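Local coordinates for protein toll (Drosophila melanogaster, PDB 4LXR) that serves as the cell-surface receptor for cleaved Spätzle, signalling in dorsal-ventral patterning of the embryo and in antifungal defence, here as its leucine-rich-repeat ectodomain, at residues 476-481 with 499-504; 150-155 with 167-172; 325-330 with 344-349. All blocks are in the same frame, centred on the assembly; numbering follows the deposited sequence.

The three interactions sit in different turns of the leucine-rich-repeat solenoid and do not touch. Interactions 1 and 2 lie farthest apart, with centres about 60 Å from each other. Each involves one of the short parallel strands that line the solenoid, or the loop after it. All three are largely buried. Interactions 1 and 3 join neighbouring repeats just after the strand, and both use Asx turns. Interaction 1 is the more polar and reaches the surface through its ring stack, which meets N-linked sugars. Interaction 3 pairs a buried asparagine with leucines. Interaction 2 belongs to the leucine core, between a strand and the returning loop, and its strand also touches Spätzle.

Interaction 1. Residues 476-481 with 499-504; sequences DLSYNN and HVNMTH. With NAG (2-acetamido-2-deoxy-beta-D-glucopyranose), chain F; NAG (2-acetamido-2-deoxy-beta-D-glucopyranose), chain M; NAG (2-acetamido-2-deoxy-beta-D-glucopyranose), chain B; NAG (2-acetamido-2-deoxy-beta-D-glucopyranose), chain E.
OD1 of N501, which lies against CB of S478, is gripped by two donors from T503. The hydroxyl OG1 of T503 gives the shorter bond, 2.6 Å to N501 OD1. The backbone N of T503 gives the other and closes an Asx turn. OG1 takes the position between its backbone N and carbonyl carbon (chi1 60°), and this turns it back to N501. D476 repeats the pattern one repeat earlier. Its OD1 accepts from N and OG of S478, while its OD2 forms a salt bridge with R454. D476 and N501 lie side by side, with carboxylate and amide planes 15° apart. Such stacking in register is characteristic of consecutive leucine-rich repeats, here LRR 14 and LRR 15. Two backbone bonds join them: L477 N to N501 O, 2.8 Å, and Y479 N to T503 O, 3.0 Å. N480 takes the consensus asparagine position. Its ND2 donates to L477 O from above the carbonyl plane, and N505 of the next repeat donates to the same oxygen. Farther out, the rings of Y479 and H504 form an offset stack, with centroids 4.4 Å apart and planes at 11°. CB of H504 sits over the centre of the Y479 ring. The methyl C8 of NAG in chain E lies over the opposite face, toward the rim. N501 carries a glycan on ND2, bonded to C1 of NAG in chain F. The sugar of chain B accepts a bond at its O7 from H504 NE2, 3.2 Å, in the plane of the imidazole. N481 carries another sugar through its own ND2.

Interaction 2. Residues 150-155 with 167-172; sequences SHLELR and DDLENL
L172 packs on the carbonyl group of S150 and on L152. Its CB has no near partner in 150-155. CG of L172 comes 4.0 Å from the carbonyl O of S150. The tip does most of the touching. CD1 of L172 lies 3.4 Å from the carbonyl C of S150 and packs on CB of L152 as well, at 3.9 Å. CD2 of L172 rests against the same CB, beside CD1. This is the leucine core of a leucine-rich repeat: L152 points inward from strand 151-155 of LRR 1, and L172 comes from the start of LRR 2. The loop reaches the strand by a type I turn from L169 to L172, closed by L172 N donating to L169 O. L169 touches L152 more loosely, its CD1 standing 4.2 Å from L152 CD2. L152 has CG anti to its backbone N (chi1 168°), which directs its branch toward this leucine. S150 CA also makes a long CA-H...O contact with N171 O. The amide of N171 turns to other partners, R147 O and K195. On the same strand, E153 and R155 form salt bridges with R7 and D55 of one Spätzle C-106 chain.

Interaction 3. Residues 325-330 with 344-349; sequences NLLKTL and LDLSNN
The flat carboxamide of N349 lies between L327 and the backbone of N325. CB, CG and CD1 of L327 lie over one side of the amide plane. The backbone N of N325 lies on the other side, 3.7 Å from N349 CG. ND2 of N349 points at L346 O, which lies nearly in the amide plane. The bond from N349 ND2 to L346 O is 3.0 Å long and nearly straight, 171°. It meets the carbonyl from above its plane. ND2 also donates to L322 O. N349 OD1 points the other way and accepts from L327 N at 3.0 Å. The model places OD1 too close to a neighbour, so its exact position is less sure. CG of N349 is anti to its carbonyl carbon (chi1 -83°), which sets the amide alongside L327. The hydrophobic part lies deeper. L330 and L346 reach toward each other tip to tip, their CD1 atoms 3.6 Å apart. L327 CD1 adds a looser contact with L346 CD2, 4.3 Å. N325 and N349 hold the consensus asparagine position of LRR 8 and LRR 9. The asparagines use their amides to satisfy buried backbone groups at the bend after each strand. N325 does the same with L322 O of its own repeat and with L299 O, A301 N and L303 N of the repeat before. D345 OD1 accepts from S347 N, which makes an Asx turn, and from S347 OG as well. S347 OG meets the syn lone pair of D345 OD1 at 2.6 Å. Residues 344-345 end strand 343-345, which runs parallel to strands 319-321 and 367-369 on its two flanks, and 346-349 form the bend after it. Residues 325-330 belong to the loop that leads from strand 319-321 toward strand 343-345.

Interaction 1. Residues 476-481 with 499-504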
loop_
_atom_site.group_PDB
_atom_site.type_symbol
_atom_site.label_atom_id
_atom_site.label_comp_id
_atom_site.label_asym_id
_atom_site.label_seq_id
_atom_site.Cartn_x
_atom_site.Cartn_y
_atom_site.Cartn_z
ATOM N N ASP A 476 -7.980 6.727 -10.212
ATOM C CA ASP A 476 -8.562 6.677 -8.875
ATOM C C ASP A 476 -9.521 7.824 -8.628
ATOM O O ASP A 476 -9.091 8.958 -8.393
ATOM C CB ASP A 476 -7.477 6.671 -7.799
ATOM C CG ASP A 476 -8.007 6.247 -6.447
ATOM O OD1 ASP A 476 -9.235 6.366 -6.211
ATOM O OD2 ASP A 476 -7.203 5.782 -5.621
ATOM N N LEU A 477 -10.822 7.528 -8.664
ATOM C CA LEU A 477 -11.829 8.549 -8.416
ATOM C C LEU A 477 -12.530 8.363 -7.071
ATOM O O LEU A 477 -13.576 8.959 -6.830
ATOM C CB LEU A 477 -12.853 8.580 -9.546
ATOM C CG LEU A 477 -12.381 9.111 -10.897
ATOM C CD1 LEU A 477 -13.454 8.896 -11.946
ATOM C CD2 LEU A 477 -12.029 10.581 -10.795
ATOM N N SER A 478 -11.947 7.550 -6.196
ATOM C CA SER A 478 -12.588 7.226 -4.928
ATOM C C SER A 478 -12.709 8.438 -4.025
ATOM O O SER A 478 -11.890 9.354 -4.102
ATOM C CB SER A 478 -11.854 6.095 -4.190
ATOM O OG SER A 478 -10.599 6.523 -3.678
ATOM N N TYR A 479 -13.736 8.429 -3.175
ATOM C CA TYR A 479 -13.947 9.474 -2.174
ATOM C C TYR A 479 -14.181 10.825 -2.837
ATOM O O TYR A 479 -13.811 11.875 -2.302
ATOM C CB TYR A 479 -12.768 9.546 -1.181
ATOM C CG TYR A 479 -12.697 8.378 -0.220
ATOM C CD1 TYR A 479 -13.461 8.364 0.943
ATOM C CD2 TYR A 479 -11.863 7.291 -0.472
ATOM C CE1 TYR A 479 -13.399 7.295 1.828
ATOM C CE2 TYR A 479 -11.792 6.216 0.410
ATOM C CZ TYR A 479 -12.559 6.230 1.559
ATOM O OH TYR A 479 -12.496 5.171 2.437
ATOM N N ASN A 480 -14.775 10.788 -4.020
ATOM C CA ASN A 480 -15.209 12.008 -4.686
ATOM C C ASN A 480 -16.722 12.205 -4.547
ATOM O O ASN A 480 -17.318 11.705 -3.592
ATOM C CB ASN A 480 -14.730 12.037 -6.136
ATOM C CG ASN A 480 -13.277 12.463 -6.248
ATOM O OD1 ASN A 480 -12.992 13.643 -6.335
ATOM N ND2 ASN A 480 -12.357 11.502 -6.229
ATOM N N ASN A 481 -17.339 12.931 -5.473
ATOM C CA ASN A 481 -18.733 13.323 -5.289
ATOM C C ASN A 481 -19.639 12.952 -6.462
ATOM O O ASN A 481 -20.668 13.597 -6.687
ATOM C CB ASN A 481 -18.831 14.829 -4.998
ATOM C CG ASN A 481 -19.464 15.127 -3.645
ATOM O OD1 ASN A 481 -20.689 15.084 -3.501
ATOM N ND2 ASN A 481 -18.629 15.424 -2.645
ATOM N N HIS A 499 -7.879 0.231 -14.681
ATOM C CA HIS A 499 -8.611 0.040 -13.446
ATOM C C HIS A 499 -9.069 1.391 -12.896
ATOM O O HIS A 499 -8.259 2.293 -12.638
ATOM C CB HIS A 499 -7.746 -0.679 -12.417
ATOM C CG HIS A 499 -7.603 -2.149 -12.669
ATOM N ND1 HIS A 499 -6.747 -2.661 -13.620
ATOM C CD2 HIS A 499 -8.204 -3.216 -12.090
ATOM C CE1 HIS A 499 -6.824 -3.981 -13.615
ATOM N NE2 HIS A 499 -7.703 -4.344 -12.696
ATOM N N VAL A 500 -10.376 1.513 -12.719
ATOM C CA VAL A 500 -10.992 2.727 -12.229
ATOM C C VAL A 500 -11.598 2.441 -10.869
ATOM O O VAL A 500 -12.308 1.451 -10.704
ATOM C CB VAL A 500 -12.090 3.197 -13.191
ATOM C CG1 VAL A 500 -12.737 4.492 -12.683
ATOM C CG2 VAL A 500 -11.516 3.377 -14.594
ATOM N N ASN A 501 -11.320 3.308 -9.902
ATOM C CA ASN A 501 -11.885 3.187 -8.566
ATOM C C ASN A 501 -12.964 4.231 -8.378
ATOM O O ASN A 501 -12.672 5.420 -8.399
ATOM C CB ASN A 501 -10.794 3.387 -7.511
ATOM C CG ASN A 501 -11.140 2.754 -6.177
ATOM O OD1 ASN A 501 -12.243 2.935 -5.665
ATOM N ND2 ASN A 501 -10.193 2.003 -5.612
ATOM N N MET A 502 -14.213 3.804 -8.203
ATOM C CA MET A 502 -15.287 4.760 -7.924
ATOM C C MET A 502 -15.952 4.474 -6.593
ATOM O O MET A 502 -17.132 4.791 -6.404
ATOM C CB MET A 502 -16.342 4.765 -9.025
ATOM C CG MET A 502 -15.820 5.138 -10.386
ATOM S SD MET A 502 -17.230 5.341 -11.478
ATOM C CE MET A 502 -16.469 5.216 -13.091
ATOM N N THR A 503 -15.197 3.872 -5.676
ATOM C CA THR A 503 -15.704 3.591 -4.340
ATOM C C THR A 503 -15.852 4.855 -3.517
ATOM O O THR A 503 -15.163 5.844 -3.758
ATOM C CB THR A 503 -14.791 2.640 -3.568
ATOM O OG1 THR A 503 -13.491 3.225 -3.439
ATOM C CG2 THR A 503 -14.678 1.312 -4.287
ATOM N N HIS A 504 -16.768 4.808 -2.555
ATOM C CA HIS A 504 -16.969 5.893 -1.601
ATOM C C HIS A 504 -17.307 7.225 -2.254
ATOM O O HIS A 504 -16.920 8.280 -1.760
ATOM C CB HIS A 504 -15.760 6.037 -0.673
ATOM C CG HIS A 504 -15.567 4.869 0.242
ATOM N ND1 HIS A 504 -16.073 4.837 1.522
ATOM C CD2 HIS A 504 -14.942 3.682 0.053
ATOM C CE1 HIS A 504 -15.761 3.684 2.087
ATOM N NE2 HIS A 504 -15.079 2.964 1.215
HETATM C C1 NAG F . -10.644 1.275 -4.443
HETATM C C2 NAG F . -9.956 -0.095 -4.333
HETATM C C3 NAG F . -10.433 -0.846 -3.083
HETATM C C4 NAG F . -10.399 0.045 -1.845
HETATM C C5 NAG F . -11.095 1.365 -2.147
HETATM C C6 NAG F . -11.073 2.339 -0.992
HETATM C C7 NAG F . -9.246 -1.445 -6.265
HETATM C C8 NAG F . -7.840 -1.228 -5.794
HETATM N N2 NAG F . -10.208 -0.887 -5.523
HETATM O O3 NAG F . -9.604 -1.986 -2.891
HETATM O O4 NAG F . -11.137 -0.547 -0.778
HETATM O O5 NAG F . -10.448 2.000 -3.252
HETATM O O6 NAG F . -9.744 2.740 -0.687
HETATM O O7 NAG F . -9.503 -2.105 -7.266
HETATM C C1 NAG M . -18.978 16.679 -2.012
HETATM C C2 NAG M . -18.826 17.059 -0.522
HETATM C C3 NAG M . -18.363 18.515 -0.347
HETATM C C4 NAG M . -19.143 19.488 -1.232
HETATM C C5 NAG M . -19.379 18.913 -2.627
HETATM C C6 NAG M . -19.018 19.871 -3.737
HETATM C C7 NAG M . -20.104 16.028 1.306
HETATM C C8 NAG M . -21.452 15.872 1.947
HETATM N N2 NAG M . -20.056 16.810 0.223
HETATM O O3 NAG M . -16.961 18.630 -0.578
HETATM O O4 NAG M . -20.386 19.828 -0.627
HETATM O O5 NAG M . -18.564 17.754 -2.807
HETATM O O6 NAG M . -19.554 19.441 -4.980
HETATM O O7 NAG M . -19.104 15.471 1.750
HETATM C C1 NAG B . -10.483 -1.534 0.032
HETATM C C2 NAG B . -11.245 -1.589 1.351
HETATM C C3 NAG B . -10.659 -2.665 2.260
HETATM C C4 NAG B . -10.570 -4.007 1.541
HETATM C C5 NAG B . -9.886 -3.854 0.183
HETATM C C6 NAG B . -9.951 -5.111 -0.654
HETATM C C7 NAG B . -12.234 0.582 1.974
HETATM C C8 NAG B . -12.040 1.842 2.763
HETATM N N2 NAG B . -11.228 -0.297 2.028
HETATM O O3 NAG B . -11.459 -2.776 3.433
HETATM O O4 NAG B . -9.786 -4.897 2.329
HETATM O O5 NAG B . -10.517 -2.818 -0.583
HETATM O O6 NAG B . -9.795 -4.830 -2.039
HETATM O O7 NAG B . -13.248 0.381 1.309
HETATM C C1 NAG E . -9.515 13.449 2.410
HETATM C C2 NAG E . -9.145 12.460 3.532
HETATM C C3 NAG E . -9.136 13.166 4.888
HETATM C C4 NAG E . -8.270 14.420 4.845
HETATM C C5 NAG E . -8.745 15.315 3.706
HETATM C C6 NAG E . -7.940 16.585 3.557
HETATM C C7 NAG E . -9.752 10.119 3.069
HETATM C C8 NAG E . -10.819 9.073 3.191
HETATM N N2 NAG E . -10.057 11.327 3.559
HETATM O O3 NAG E . -8.666 12.248 5.868
HETATM O O4 NAG E . -8.395 15.146 6.063
HETATM O O5 NAG E . -8.639 14.599 2.467
HETATM O O6 NAG E . -6.581 16.304 3.253
HETATM O O7 NAG E . -8.665 9.882 2.550
#

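Interaction 2. Residues 150-155 with 167-172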
loop_
_atom_site.group_PDB
_atom_site.type_symbol
_atom_site.label_atom_id
_atom_site.label_comp_id
_atom_site.label_asym_id
_atom_site.label_seq_id
_atom_site.Cartn_x
_atom_site.Cartn_y
_atom_site.Cartn_z
ATOM N N SER A 150 43.536 -2.595 4.642
ATOM C CA SER A 150 42.932 -1.516 3.885
ATOM C C SER A 150 41.685 -1.004 4.592
ATOM O O SER A 150 41.261 0.131 4.365
ATOM C CB SER A 150 42.627 -1.955 2.447
ATOM O OG SER A 150 41.479 -2.758 2.387
ATOM N N HIS A 151 41.109 -1.817 5.479
ATOM C CA HIS A 151 39.841 -1.439 6.130
ATOM C C HIS A 151 39.887 -1.790 7.610
ATOM O O HIS A 151 40.134 -2.930 7.975
ATOM C CB HIS A 151 38.637 -2.115 5.457
ATOM C CG HIS A 151 37.302 -1.590 5.915
ATOM N ND1 HIS A 151 36.833 -1.746 7.208
ATOM C CD2 HIS A 151 36.328 -0.927 5.243
ATOM C CE1 HIS A 151 35.643 -1.180 7.315
ATOM N NE2 HIS A 151 35.308 -0.684 6.136
ATOM N N LEU A 152 39.650 -0.795 8.455
ATOM C CA LEU A 152 39.798 -0.962 9.886
ATOM C C LEU A 152 38.535 -0.475 10.544
ATOM O O LEU A 152 38.064 0.625 10.237
ATOM C CB LEU A 152 40.989 -0.112 10.412
ATOM C CG LEU A 152 41.096 0.043 11.944
ATOM C CD1 LEU A 152 41.396 -1.340 12.592
ATOM C CD2 LEU A 152 42.178 1.067 12.348
ATOM N N GLU A 153 38.007 -1.259 11.475
ATOM C CA GLU A 153 36.880 -0.816 12.259
ATOM C C GLU A 153 37.120 -1.137 13.704
ATOM O O GLU A 153 37.446 -2.271 14.046
ATOM C CB GLU A 153 35.548 -1.484 11.783
ATOM C CG GLU A 153 34.319 -1.093 12.670
ATOM C CD GLU A 153 32.948 -1.455 12.009
ATOM O OE1 GLU A 153 31.893 -1.470 12.695
ATOM O OE2 GLU A 153 32.934 -1.745 10.801
ATOM N N LEU A 154 36.936 -0.143 14.570
ATOM C CA LEU A 154 37.135 -0.354 15.994
ATOM C C LEU A 154 35.965 0.268 16.665
ATOM O O LEU A 154 35.629 1.423 16.417
ATOM C CB LEU A 154 38.438 0.303 16.516
ATOM C CG LEU A 154 39.738 -0.239 15.955
ATOM C CD1 LEU A 154 40.933 0.596 16.458
ATOM C CD2 LEU A 154 39.895 -1.681 16.372
ATOM N N ARG A 155 35.342 -0.493 17.542
ATOM C CA ARG A 155 34.209 0.015 18.269
ATOM C C ARG A 155 34.313 -0.459 19.699
ATOM O O ARG A 155 34.024 -1.618 19.989
ATOM C CB ARG A 155 32.895 -0.486 17.664
ATOM C CG ARG A 155 31.717 0.225 18.282
ATOM C CD ARG A 155 30.411 -0.129 17.702
ATOM N NE ARG A 155 30.148 0.320 16.331
ATOM C CZ ARG A 155 28.902 0.429 15.873
ATOM N NH1 ARG A 155 27.910 0.166 16.707
ATOM N NH2 ARG A 155 28.627 0.800 14.625
ATOM N N ASP A 167 50.867 4.078 12.963
ATOM C CA ASP A 167 52.256 4.007 12.462
ATOM C C ASP A 167 52.432 3.103 11.231
ATOM O O ASP A 167 53.110 3.474 10.287
ATOM C CB ASP A 167 53.222 3.532 13.579
ATOM C CG ASP A 167 53.814 4.690 14.410
ATOM O OD1 ASP A 167 53.314 5.826 14.296
ATOM O OD2 ASP A 167 54.779 4.455 15.184
ATOM N N ASP A 168 51.819 1.918 11.232
ATOM C CA ASP A 168 52.104 0.945 10.164
ATOM C C ASP A 168 50.952 0.747 9.159
ATOM O O ASP A 168 50.957 -0.198 8.354
ATOM C CB ASP A 168 52.520 -0.390 10.792
ATOM C CG ASP A 168 53.796 -0.268 11.630
ATOM O OD1 ASP A 168 54.703 0.491 11.228
ATOM O OD2 ASP A 168 53.884 -0.911 12.690
ATOM N N LEU A 169 49.975 1.649 9.185
ATOM C CA LEU A 169 48.761 1.471 8.372
ATOM C C LEU A 169 48.873 2.172 7.016
ATOM O O LEU A 169 48.022 2.970 6.643
ATOM C CB LEU A 169 47.547 1.965 9.151
ATOM C CG LEU A 169 47.475 1.371 10.558
ATOM C CD1 LEU A 169 46.212 1.819 11.272
ATOM C CD2 LEU A 169 47.572 -0.146 10.510
ATOM N N GLU A 170 49.945 1.887 6.294
ATOM C CA GLU A 170 50.247 2.603 5.058
ATOM C C GLU A 170 49.259 2.225 3.959
ATOM O O GLU A 170 49.086 2.960 2.988
ATOM C CB GLU A 170 51.677 2.283 4.590
ATOM C CG GLU A 170 51.877 0.804 4.266
ATOM C CD GLU A 170 53.347 0.398 4.196
ATOM O OE1 GLU A 170 54.174 1.060 4.849
ATOM O OE2 GLU A 170 53.673 -0.577 3.488
ATOM N N ASN A 171 48.626 1.065 4.090
ATOM C CA ASN A 171 47.653 0.683 3.079
ATOM C C ASN A 171 46.215 1.039 3.396
ATOM O O ASN A 171 45.338 0.801 2.573
ATOM C CB ASN A 171 47.805 -0.782 2.676
ATOM C CG ASN A 171 48.799 -0.951 1.532
ATOM O OD1 ASN A 171 48.727 -0.229 0.530
ATOM N ND2 ASN A 171 49.746 -1.869 1.689
ATOM N N LEU A 172 45.983 1.630 4.568
ATOM C CA LEU A 172 44.619 1.941 5.003
ATOM C C LEU A 172 43.848 2.857 4.039
ATOM O O LEU A 172 44.333 3.925 3.626
ATOM C CB LEU A 172 44.595 2.501 6.434
ATOM C CG LEU A 172 43.316 2.100 7.188
ATOM C CD1 LEU A 172 43.186 0.584 7.252
ATOM C CD2 LEU A 172 43.256 2.705 8.609
#

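Interaction 3. Residues 325-330 with 344-349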
loop_
_atom_site.group_PDB
_atom_site.type_symbol
_atom_site.label_atom_id
_atom_site.label_comp_id
_atom_site.label_asym_id
_atom_site.label_seq_id
_atom_site.Cartn_x
_atom_site.Cartn_y
_atom_site.Cartn_z
ATOM N N ASN A 325 11.074 20.301 5.792
ATOM C CA ASN A 325 11.524 21.547 6.397
ATOM C C ASN A 325 10.303 22.380 6.703
ATOM O O ASN A 325 9.209 21.826 6.776
ATOM C CB ASN A 325 12.536 22.252 5.500
ATOM C CG ASN A 325 13.843 21.493 5.431
ATOM O OD1 ASN A 325 14.579 21.442 6.412
ATOM N ND2 ASN A 325 14.121 20.871 4.293
ATOM N N LEU A 326 10.477 23.687 6.887
ATOM C CA LEU A 326 9.355 24.578 7.195
ATOM C C LEU A 326 9.180 25.659 6.125
ATOM O O LEU A 326 8.718 26.759 6.422
ATOM C CB LEU A 326 9.563 25.235 8.572
ATOM C CG LEU A 326 9.651 24.255 9.754
ATOM C CD1 LEU A 326 10.057 24.969 11.052
ATOM C CD2 LEU A 326 8.319 23.514 9.932
ATOM N N LEU A 327 9.538 25.337 4.884
ATOM C CA LEU A 327 9.584 26.328 3.811
ATOM C C LEU A 327 8.184 26.824 3.440
ATOM O O LEU A 327 7.286 26.012 3.216
ATOM C CB LEU A 327 10.304 25.727 2.590
ATOM C CG LEU A 327 11.765 25.299 2.821
ATOM C CD1 LEU A 327 12.285 24.367 1.732
ATOM C CD2 LEU A 327 12.683 26.501 2.947
ATOM N N LYS A 328 7.994 28.146 3.404
ATOM C CA LYS A 328 6.710 28.738 2.989
ATOM C C LYS A 328 6.687 29.061 1.500
ATOM O O LYS A 328 5.619 29.044 0.874
ATOM C CB LYS A 328 6.382 30.006 3.771
ATOM C CG LYS A 328 6.081 29.794 5.244
ATOM C CD LYS A 328 5.861 31.131 5.958
ATOM C CE LYS A 328 5.704 30.927 7.457
ATOM N NZ LYS A 328 4.881 29.715 7.769
ATOM N N THR A 329 7.860 29.372 0.952
ATOM C CA THR A 329 8.050 29.544 -0.488
ATOM C C THR A 329 9.535 29.381 -0.832
ATOM O O THR A 329 10.355 29.071 0.039
ATOM C CB THR A 329 7.533 30.926 -0.982
ATOM O OG1 THR A 329 7.470 30.952 -2.420
ATOM C CG2 THR A 329 8.427 32.054 -0.469
ATOM N N LEU A 330 9.869 29.578 -2.103
ATOM C CA LEU A 330 11.240 29.488 -2.577
ATOM C C LEU A 330 11.520 30.710 -3.433
ATOM O O LEU A 330 10.641 31.144 -4.168
ATOM C CB LEU A 330 11.419 28.232 -3.429
ATOM C CG LEU A 330 11.270 26.888 -2.722
ATOM C CD1 LEU A 330 11.478 25.768 -3.722
ATOM C CD2 LEU A 330 12.270 26.783 -1.575
ATOM N N LEU A 344 13.471 16.572 -7.620
ATOM C CA LEU A 344 13.340 17.584 -6.581
ATOM C C LEU A 344 12.269 17.123 -5.615
ATOM O O LEU A 344 11.150 16.784 -6.025
ATOM C CB LEU A 344 12.920 18.935 -7.174
ATOM C CG LEU A 344 12.720 20.035 -6.137
ATOM C CD1 LEU A 344 14.028 20.311 -5.373
ATOM C CD2 LEU A 344 12.254 21.288 -6.833
ATOM N N ASP A 345 12.610 17.111 -4.335
ATOM C CA ASP A 345 11.669 16.710 -3.306
ATOM C C ASP A 345 11.471 17.877 -2.359
ATOM O O ASP A 345 12.410 18.309 -1.689
ATOM C CB ASP A 345 12.201 15.502 -2.540
ATOM C CG ASP A 345 11.158 14.871 -1.633
ATOM O OD1 ASP A 345 10.239 15.577 -1.139
ATOM O OD2 ASP A 345 11.257 13.646 -1.420
ATOM N N LEU A 346 10.241 18.378 -2.311
ATOM C CA LEU A 346 9.876 19.459 -1.407
ATOM C C LEU A 346 8.714 19.017 -0.530
ATOM O O LEU A 346 8.005 19.852 0.028
ATOM C CB LEU A 346 9.460 20.701 -2.198
ATOM C CG LEU A 346 10.558 21.466 -2.927
ATOM C CD1 LEU A 346 9.925 22.484 -3.854
ATOM C CD2 LEU A 346 11.447 22.151 -1.909
ATOM N N SER A 347 8.507 17.707 -0.440
ATOM C CA SER A 347 7.394 17.161 0.333
ATOM C C SER A 347 7.503 17.581 1.795
ATOM O O SER A 347 8.604 17.852 2.289
ATOM C CB SER A 347 7.330 15.627 0.207
ATOM O OG SER A 347 8.489 14.997 0.759
ATOM N N ASN A 348 6.358 17.660 2.470
ATOM C CA ASN A 348 6.289 18.002 3.896
ATOM C C ASN A 348 6.921 19.320 4.295
ATOM O O ASN A 348 7.715 19.380 5.229
ATOM C CB ASN A 348 6.841 16.871 4.780
ATOM C CG ASN A 348 5.950 15.653 4.776
ATOM O OD1 ASN A 348 4.857 15.681 5.341
ATOM N ND2 ASN A 348 6.407 14.568 4.125
ATOM N N ASN A 349 6.562 20.385 3.591
ATOM C CA ASN A 349 6.949 21.717 4.024
ATOM C C ASN A 349 5.696 22.502 4.369
ATOM O O ASN A 349 4.722 21.921 4.835
ATOM C CB ASN A 349 7.789 22.400 2.951
ATOM C CG ASN A 349 9.249 21.996 3.024
ATOM O OD1 ASN A 349 9.996 22.520 3.851
ATOM N ND2 ASN A 349 9.669 21.076 2.155
#